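Local atomic coordinates of adhesin (Neisseria meningitidis, PDB entry 5MY7), a protein that inhibits lysozyme, which probably protects the bacterium from this host enzyme, and probably also takes part in adhesion. Residues 36-39 / 43-46; 45-50 / 65-70. All coordinates share one frame; numbering follows the deposited sequence.

Contact 1 of 2, residues 36-39 / 43-46; sequences YVCQ and KVKV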
ATOM      1  N   TYR A  36       3.927   1.639   9.719  1.00 20.64           N
ATOM      2  CA  TYR A  36       5.267   1.589   9.105  1.00 20.05           C
ATOM      3  C   TYR A  36       6.178   2.750   9.493  1.00 20.57           C
ATOM      4  O   TYR A  36       5.678   3.852   9.787  1.00 21.73           O
ATOM      5  CB  TYR A  36       5.170   1.600   7.567  1.00 20.03           C
ATOM      6  CG  TYR A  36       4.340   0.474   6.966  1.00 19.48           C
ATOM      7  CD1 TYR A  36       2.984   0.605   6.811  1.00 18.59           C
ATOM      8  CD2 TYR A  36       4.952  -0.709   6.501  1.00 19.40           C
ATOM      9  CE1 TYR A  36       2.208  -0.436   6.259  1.00 19.28           C
ATOM     10  CE2 TYR A  36       4.218  -1.748   5.963  1.00 18.47           C
ATOM     11  CZ  TYR A  36       2.826  -1.607   5.845  1.00 19.39           C
ATOM     12  OH  TYR A  36       2.051  -2.608   5.296  1.00 20.60           O
ATOM     13  N   VAL A  37       7.505   2.487   9.496  1.00 21.37           N
ATOM     14  CA  VAL A  37       8.574   3.527   9.586  1.00 23.23           C
ATOM     15  C   VAL A  37       9.372   3.409   8.267  1.00 21.67           C
ATOM     16  O   VAL A  37       9.780   2.291   7.828  1.00 24.34           O
ATOM     17  CB  VAL A  37       9.440   3.369  10.862  1.00 26.09           C
ATOM     18  CG1 VAL A  37       8.608   3.517  12.095  1.00 30.32           C
ATOM     19  CG2 VAL A  37      10.149   2.037  10.910  1.00 30.23           C
ATOM     20  N   CYS A  38       9.628   4.570   7.666  1.00 21.78           N
ATOM     21  CA  CYS A  38      10.257   4.685   6.348  1.00 23.13           C
ATOM     22  C   CYS A  38      11.543   5.510   6.402  1.00 23.46           C
ATOM     23  O   CYS A  38      11.974   5.970   7.504  1.00 27.21           O
ATOM     24  CB  CYS A  38       9.249   5.307   5.373  1.00 21.94           C
ATOM     25  SG  CYS A  38       7.556   4.651   5.421  1.00 21.93           S
ATOM     26  N   GLN A  39      12.178   5.705   5.235  1.00 24.53           N
ATOM     27  CA  GLN A  39      13.342   6.635   5.114  1.00 28.61           C
ATOM     28  C   GLN A  39      13.006   8.042   5.619  1.00 29.96           C
ATOM     29  O   GLN A  39      11.829   8.475   5.500  1.00 28.39           O
ATOM     30  CB  GLN A  39      13.779   6.750   3.661  1.00 34.05           C
ATOM     31  CG  GLN A  39      14.914   5.857   3.312  1.00 43.18           C
ATOM     32  CD  GLN A  39      15.423   6.103   1.912  1.00 42.30           C
ATOM     33  OE1 GLN A  39      15.447   7.242   1.428  1.00 50.74           O
ATOM     34  NE2 GLN A  39      15.855   5.034   1.257  1.00 48.18           N
ATOM     35  N   LYS A  43       6.483   8.253   8.824  1.00 20.62           N
ATOM     36  CA  LYS A  43       5.586   7.246   9.417  1.00 21.17           C
ATOM     37  C   LYS A  43       4.238   7.236   8.673  1.00 21.26           C
ATOM     38  O   LYS A  43       3.721   8.276   8.309  1.00 21.75           O
ATOM     39  CB  LYS A  43       5.367   7.534  10.916  1.00 24.16           C
ATOM     40  CG  LYS A  43       6.637   7.284  11.727  1.00 29.57           C
ATOM     41  CD  LYS A  43       6.599   7.697  13.192  1.00 40.34           C
ATOM     42  CE  LYS A  43       7.998   7.545  13.808  1.00 48.07           C
ATOM     43  NZ  LYS A  43       8.987   8.545  13.283  1.00 51.46           N
ATOM     44  N   VAL A  44       3.736   6.044   8.396  1.00 18.27           N
ATOM     45  CA  VAL A  44       2.435   5.917   7.730  1.00 18.43           C
ATOM     46  C   VAL A  44       1.679   4.673   8.216  1.00 19.74           C
ATOM     47  O   VAL A  44       2.308   3.602   8.413  1.00 19.91           O
ATOM     48  CB  VAL A  44       2.606   5.944   6.154  1.00 18.23           C
ATOM     49  CG1 VAL A  44       3.412   4.752   5.611  1.00 18.69           C
ATOM     50  CG2 VAL A  44       1.246   6.046   5.449  1.00 18.74           C
ATOM     51  N   LYS A  45       0.352   4.821   8.357  1.00 19.31           N
ATOM     52  CA  LYS A  45      -0.541   3.740   8.733  1.00 20.89           C
ATOM     53  C   LYS A  45      -1.393   3.383   7.508  1.00 21.15           C
ATOM     54  O   LYS A  45      -2.080   4.274   6.939  1.00 21.45           O
ATOM     55  CB  LYS A  45      -1.431   4.190   9.902  1.00 26.05           C
ATOM     56  CG  LYS A  45      -2.264   3.133  10.582  1.00 35.63           C
ATOM     57  CD  LYS A  45      -2.954   3.677  11.862  1.00 41.87           C
ATOM     58  CE  LYS A  45      -3.985   4.806  11.577  1.00 49.71           C
ATOM     59  NZ  LYS A  45      -5.057   4.596  10.492  1.00 45.53           N
ATOM     60  N   VAL A  46      -1.415   2.090   7.160  1.00 19.00           N
ATOM     61  CA  VAL A  46      -2.166   1.616   5.977  1.00 19.08           C
ATOM     62  C   VAL A  46      -3.134   0.521   6.376  1.00 19.47           C
ATOM     63  O   VAL A  46      -2.767  -0.416   7.095  1.00 21.20           O
ATOM     64  CB  VAL A  46      -1.220   1.049   4.857  1.00 19.00           C
ATOM     65  CG1 VAL A  46      -2.017   0.650   3.590  1.00 19.60           C
ATOM     66  CG2 VAL A  46      -0.141   2.074   4.525  1.00 18.59           C
TER
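Y36 and V44 face each other as a hydrogen-bonded antiparallel pair, and their two backbone bonds carry the polar part of this contact. The amide N of Y36 gives its hydrogen to V44 O at 2.9 Å, and V44 N returns a bond of 3.2 Å to Y36 O. The first carbonyl points almost straight at its donor, with a C=O...N angle of 160°, whereas the second is more bent at 138°. Y36 O also receives a CA-H...O contact from K43 CA at 3.4 Å, so two groups of the facing strand share this oxygen.

On the buried side of the sheet the tyrosine ring packs against the facing strand. Its CG is anti to the carbonyl carbon, chi1 -57°, which sets the ring with V44 O at its edge, in plane, beside CD1. CE1 meets V46 CG2 obliquely at 3.9 Å, while the hydroxyl at the far end is hydrogen-bonded to Y48 OH. Tyrosine suits this place because its ring fills the interior and its OH finds a polar partner there. V44 CG1 touches both Y36 CB and C38 SG, each at 4.1 Å, and its compact branched side chain packs beside the disulfide that C38 forms with C121.

The face carrying V37 and K43 is exposed. These two form the non-hydrogen-bonded pair, with V37 CG1 lying 4.3 Å from K43 CG; the aliphatic part of the lysine lies by the valine, and its NZ turns back to G41 O. Two antiparallel strands adjacent in sequence, 31-37 and 43-50, paired across a short turn, make this a beta hairpin of the ACP-like domain, with a disulfide tying its end to strand 116-121.

Contact 2 of 2, residues 45-50 / 65-70; sequences KVTYGF and GKRVQM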
ATOM      1  N   LYS A  45       0.352   4.821   8.357  1.00 19.31           N
ATOM      2  CA  LYS A  45      -0.541   3.740   8.733  1.00 20.89           C
ATOM      3  C   LYS A  45      -1.393   3.383   7.508  1.00 21.15           C
ATOM      4  O   LYS A  45      -2.080   4.274   6.939  1.00 21.45           O
ATOM      5  CB  LYS A  45      -1.431   4.190   9.902  1.00 26.05           C
ATOM      6  CG  LYS A  45      -2.264   3.133  10.582  1.00 35.63           C
ATOM      7  CD  LYS A  45      -2.954   3.677  11.862  1.00 41.87           C
ATOM      8  CE  LYS A  45      -3.985   4.806  11.577  1.00 49.71           C
ATOM      9  NZ  LYS A  45      -5.057   4.596  10.492  1.00 45.53           N
ATOM     10  N   VAL A  46      -1.415   2.090   7.160  1.00 19.00           N
ATOM     11  CA  VAL A  46      -2.166   1.616   5.977  1.00 19.08           C
ATOM     12  C   VAL A  46      -3.134   0.521   6.376  1.00 19.47           C
ATOM     13  O   VAL A  46      -2.767  -0.416   7.095  1.00 21.20           O
ATOM     14  CB  VAL A  46      -1.220   1.049   4.857  1.00 19.00           C
ATOM     15  CG1 VAL A  46      -2.017   0.650   3.590  1.00 19.60           C
ATOM     16  CG2 VAL A  46      -0.141   2.074   4.525  1.00 18.59           C
ATOM     17  N   THR A  47      -4.384   0.652   5.903  1.00 19.17           N
ATOM     18  CA  THR A  47      -5.456  -0.309   6.108  1.00 21.17           C
ATOM     19  C   THR A  47      -5.743  -1.052   4.800  1.00 20.50           C
ATOM     20  O   THR A  47      -5.996  -0.405   3.773  1.00 22.37           O
ATOM     21  CB  THR A  47      -6.718   0.374   6.663  1.00 23.73           C
ATOM     22  OG1 THR A  47      -6.401   1.012   7.914  1.00 25.86           O
ATOM     23  CG2 THR A  47      -7.867  -0.656   6.868  1.00 25.23           C
ATOM     24  N   TYR A  48      -5.660  -2.385   4.852  1.00 20.53           N
ATOM     25  CA  TYR A  48      -5.920  -3.246   3.716  1.00 21.75           C
ATOM     26  C   TYR A  48      -7.281  -3.907   3.856  1.00 23.47           C
ATOM     27  O   TYR A  48      -7.619  -4.467   4.938  1.00 25.16           O
ATOM     28  CB  TYR A  48      -4.825  -4.316   3.565  1.00 22.44           C
ATOM     29  CG  TYR A  48      -3.414  -3.751   3.454  1.00 20.87           C
ATOM     30  CD1 TYR A  48      -2.912  -3.307   2.221  1.00 21.18           C
ATOM     31  CD2 TYR A  48      -2.582  -3.593   4.569  1.00 21.11           C
ATOM     32  CE1 TYR A  48      -1.647  -2.756   2.100  1.00 20.58           C
ATOM     33  CE2 TYR A  48      -1.309  -3.059   4.447  1.00 21.88           C
ATOM     34  CZ  TYR A  48      -0.847  -2.624   3.216  1.00 21.04           C
ATOM     35  OH  TYR A  48       0.430  -2.083   3.069  1.00 20.60           O
ATOM     36  N   GLY A  49      -8.055  -3.867   2.755  1.00 23.24           N
ATOM     37  CA  GLY A  49      -9.299  -4.640   2.649  1.00 26.69           C
ATOM     38  C   GLY A  49      -9.109  -6.008   2.023  1.00 27.79           C
ATOM     39  O   GLY A  49      -8.347  -6.158   1.051  1.00 28.89           O
ATOM     40  N   PHE A  50      -9.802  -7.000   2.595  1.00 27.52           N
ATOM     41  CA  PHE A  50      -9.726  -8.394   2.135  1.00 27.24           C
ATOM     42  C   PHE A  50     -11.112  -8.954   1.843  1.00 29.45           C
ATOM     43  O   PHE A  50     -11.997  -8.745   2.658  1.00 33.78           O
ATOM     44  CB  PHE A  50      -9.118  -9.257   3.234  1.00 30.08           C
ATOM     45  CG  PHE A  50      -7.621  -9.078   3.422  1.00 31.00           C
ATOM     46  CD1 PHE A  50      -6.714  -9.869   2.720  1.00 35.32           C
ATOM     47  CD2 PHE A  50      -7.131  -8.143   4.317  1.00 30.60           C
ATOM     48  CE1 PHE A  50      -5.343  -9.719   2.893  1.00 39.74           C
ATOM     49  CE2 PHE A  50      -5.776  -7.996   4.509  1.00 35.19           C
ATOM     50  CZ  PHE A  50      -4.877  -8.765   3.795  1.00 36.88           C
ATOM     51  N   GLY A  65      -3.010  13.655   7.175  1.00 23.02           N
ATOM     52  CA  GLY A  65      -4.284  13.656   7.841  1.00 24.38           C
ATOM     53  C   GLY A  65      -5.483  13.263   7.032  1.00 24.63           C
ATOM     54  O   GLY A  65      -6.558  13.103   7.607  1.00 29.77           O
ATOM     55  N   LYS A  66      -5.294  12.955   5.731  1.00 23.78           N
ATOM     56  CA  LYS A  66      -6.367  12.611   4.830  1.00 22.97           C
ATOM     57  C   LYS A  66      -6.262  11.137   4.419  1.00 20.12           C
ATOM     58  O   LYS A  66      -5.164  10.623   4.055  1.00 21.15           O
ATOM     59  CB  LYS A  66      -6.317  13.501   3.600  1.00 23.91           C
ATOM     60  CG  LYS A  66      -7.390  13.113   2.572  1.00 29.13           C
ATOM     61  CD  LYS A  66      -7.399  13.957   1.315  1.00 33.81           C
ATOM     62  CE  LYS A  66      -8.451  13.522   0.307  1.00 36.70           C
ATOM     63  NZ  LYS A  66      -9.845  13.581   0.863  1.00 41.52           N
ATOM     64  N   ARG A  67      -7.408  10.448   4.464  1.00 23.35           N
ATOM     65  CA  ARG A  67      -7.481   9.060   4.059  1.00 21.54           C
ATOM     66  C   ARG A  67      -7.455   9.021   2.488  1.00 20.52           C
ATOM     67  O   ARG A  67      -8.334   9.600   1.821  1.00 24.68           O
ATOM     68  CB  ARG A  67      -8.709   8.401   4.664  1.00 24.77           C
ATOM     69  CG  ARG A  67      -8.741   6.929   4.513  1.00 30.35           C
ATOM     70  CD  ARG A  67      -9.657   6.224   5.533  1.00 38.26           C
ATOM     71  NE  ARG A  67      -9.089   6.133   6.903  1.00 42.29           N
ATOM     72  CZ  ARG A  67      -8.009   5.408   7.279  1.00 40.08           C
ATOM     73  NH1 ARG A  67      -7.258   4.651   6.404  1.00 28.33           N
ATOM     74  NH2 ARG A  67      -7.665   5.456   8.576  1.00 39.61           N
ATOM     75  N   VAL A  68      -6.444   8.342   1.965  1.00 19.21           N
ATOM     76  CA  VAL A  68      -6.258   8.125   0.483  1.00 20.50           C
ATOM     77  C   VAL A  68      -6.498   6.656   0.163  1.00 18.94           C
ATOM     78  O   VAL A  68      -5.670   5.809   0.532  1.00 21.34           O
ATOM     79  CB  VAL A  68      -4.849   8.593   0.057  1.00 21.65           C
ATOM     80  CG1 VAL A  68      -4.601   8.364  -1.447  1.00 23.97           C
ATOM     81  CG2 VAL A  68      -4.650  10.082   0.447  1.00 24.05           C
ATOM     82  N   GLN A  69      -7.645   6.356  -0.469  1.00 20.98           N
ATOM     83  CA  GLN A  69      -7.986   4.949  -0.788  1.00 21.86           C
ATOM     84  C   GLN A  69      -7.512   4.590  -2.214  1.00 19.66           C
ATOM     85  O   GLN A  69      -7.846   5.269  -3.180  1.00 23.05           O
ATOM     86  CB  GLN A  69      -9.511   4.659  -0.617  1.00 27.71           C
ATOM     87  CG  GLN A  69      -9.793   3.144  -0.795  1.00 30.88           C
ATOM     88  CD  GLN A  69     -11.105   2.623  -0.278  1.00 33.75           C
ATOM     89  OE1 GLN A  69     -11.626   3.066   0.748  1.00 41.87           O
ATOM     90  NE2 GLN A  69     -11.634   1.636  -0.969  1.00 35.46           N
ATOM     91  N   MET A  70      -6.690   3.570  -2.298  1.00 17.66           N
ATOM     92  CA  MET A  70      -6.083   3.111  -3.579  1.00 18.41           C
ATOM     93  C   MET A  70      -6.581   1.697  -3.924  1.00 17.88           C
ATOM     94  O   MET A  70      -6.243   0.718  -3.232  1.00 17.67           O
ATOM     95  CB  MET A  70      -4.559   3.113  -3.413  1.00 18.00           C
ATOM     96  CG  MET A  70      -3.960   4.499  -3.113  1.00 18.61           C
ATOM     97  SD  MET A  70      -2.209   4.482  -2.625  1.00 19.34           S
ATOM     98  CE  MET A  70      -2.474   4.148  -0.889  1.00 20.02           C
TER
HETATM   99  O   HOH W   1      -4.995   3.511   7.771  1.00 26.28           O
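K45, T47 and R67 gather round one water molecule that bridges strands lying too far apart for direct backbone pairing. The water accepts hydrogens from K45 NZ at 2.9 Å and from R67 NH1 at 2.9 Å. It is also hydrogen-bonded to T47 OG1, again at 2.9 Å, and gives a weak bond of 3.1 Å to K45 O.

The lysine leaves the strand extended, with CG anti to its backbone N (chi1 -170°), and the bends at chi3 and chi4 then carry NZ across toward R67 and the water. From the other strand, R67 sets out extended as well and bends at chi3 (-76°), which turns the guanidinium toward K45 and T47. Both the water and K45 NZ lie at the edge of that flat group and in its plane. NZ is only 3.3 Å from R67 NH2, but both are donors and the pair is a meeting of like charges; the shared water, accepting from both groups, probably eases their repulsion. Long, flexible cationic chains suit the place, since they span the gap while their charged ends stay near solvent.

T47 OG1 binds T33 OG1 as well as the water. A short hydroxyl side chain can serve both partners here.

Between the two segments runs strand 56-63, whose S60 takes a hydrogen bond from R67 NH1 and whose V62 touches the arginine side chain. The contact thus passes over this middle strand from 43-50 to the outermost strand 66-71, while T33 ties it to strand 31-37 on the far side.

In the fold
Both contacts use strand 43-50 of the same four-stranded antiparallel sheet, and K45 and V46 belong to each. Contact 1 joins this strand to its immediate neighbour, 31-37, and is mostly core: main-chain pairing, apolar packing and the disulfide of C38 define it. Contact 2 reaches in the other direction to the second strand along, 66-71, and is only partly buried, two of its three touching residues being exposed; there polar side chains meet through water instead of through backbone bonds. Alternation along strand 43-50 accounts for the difference, with V44, V46 and Y48 turned to the interior and K45 and T47 to the other face.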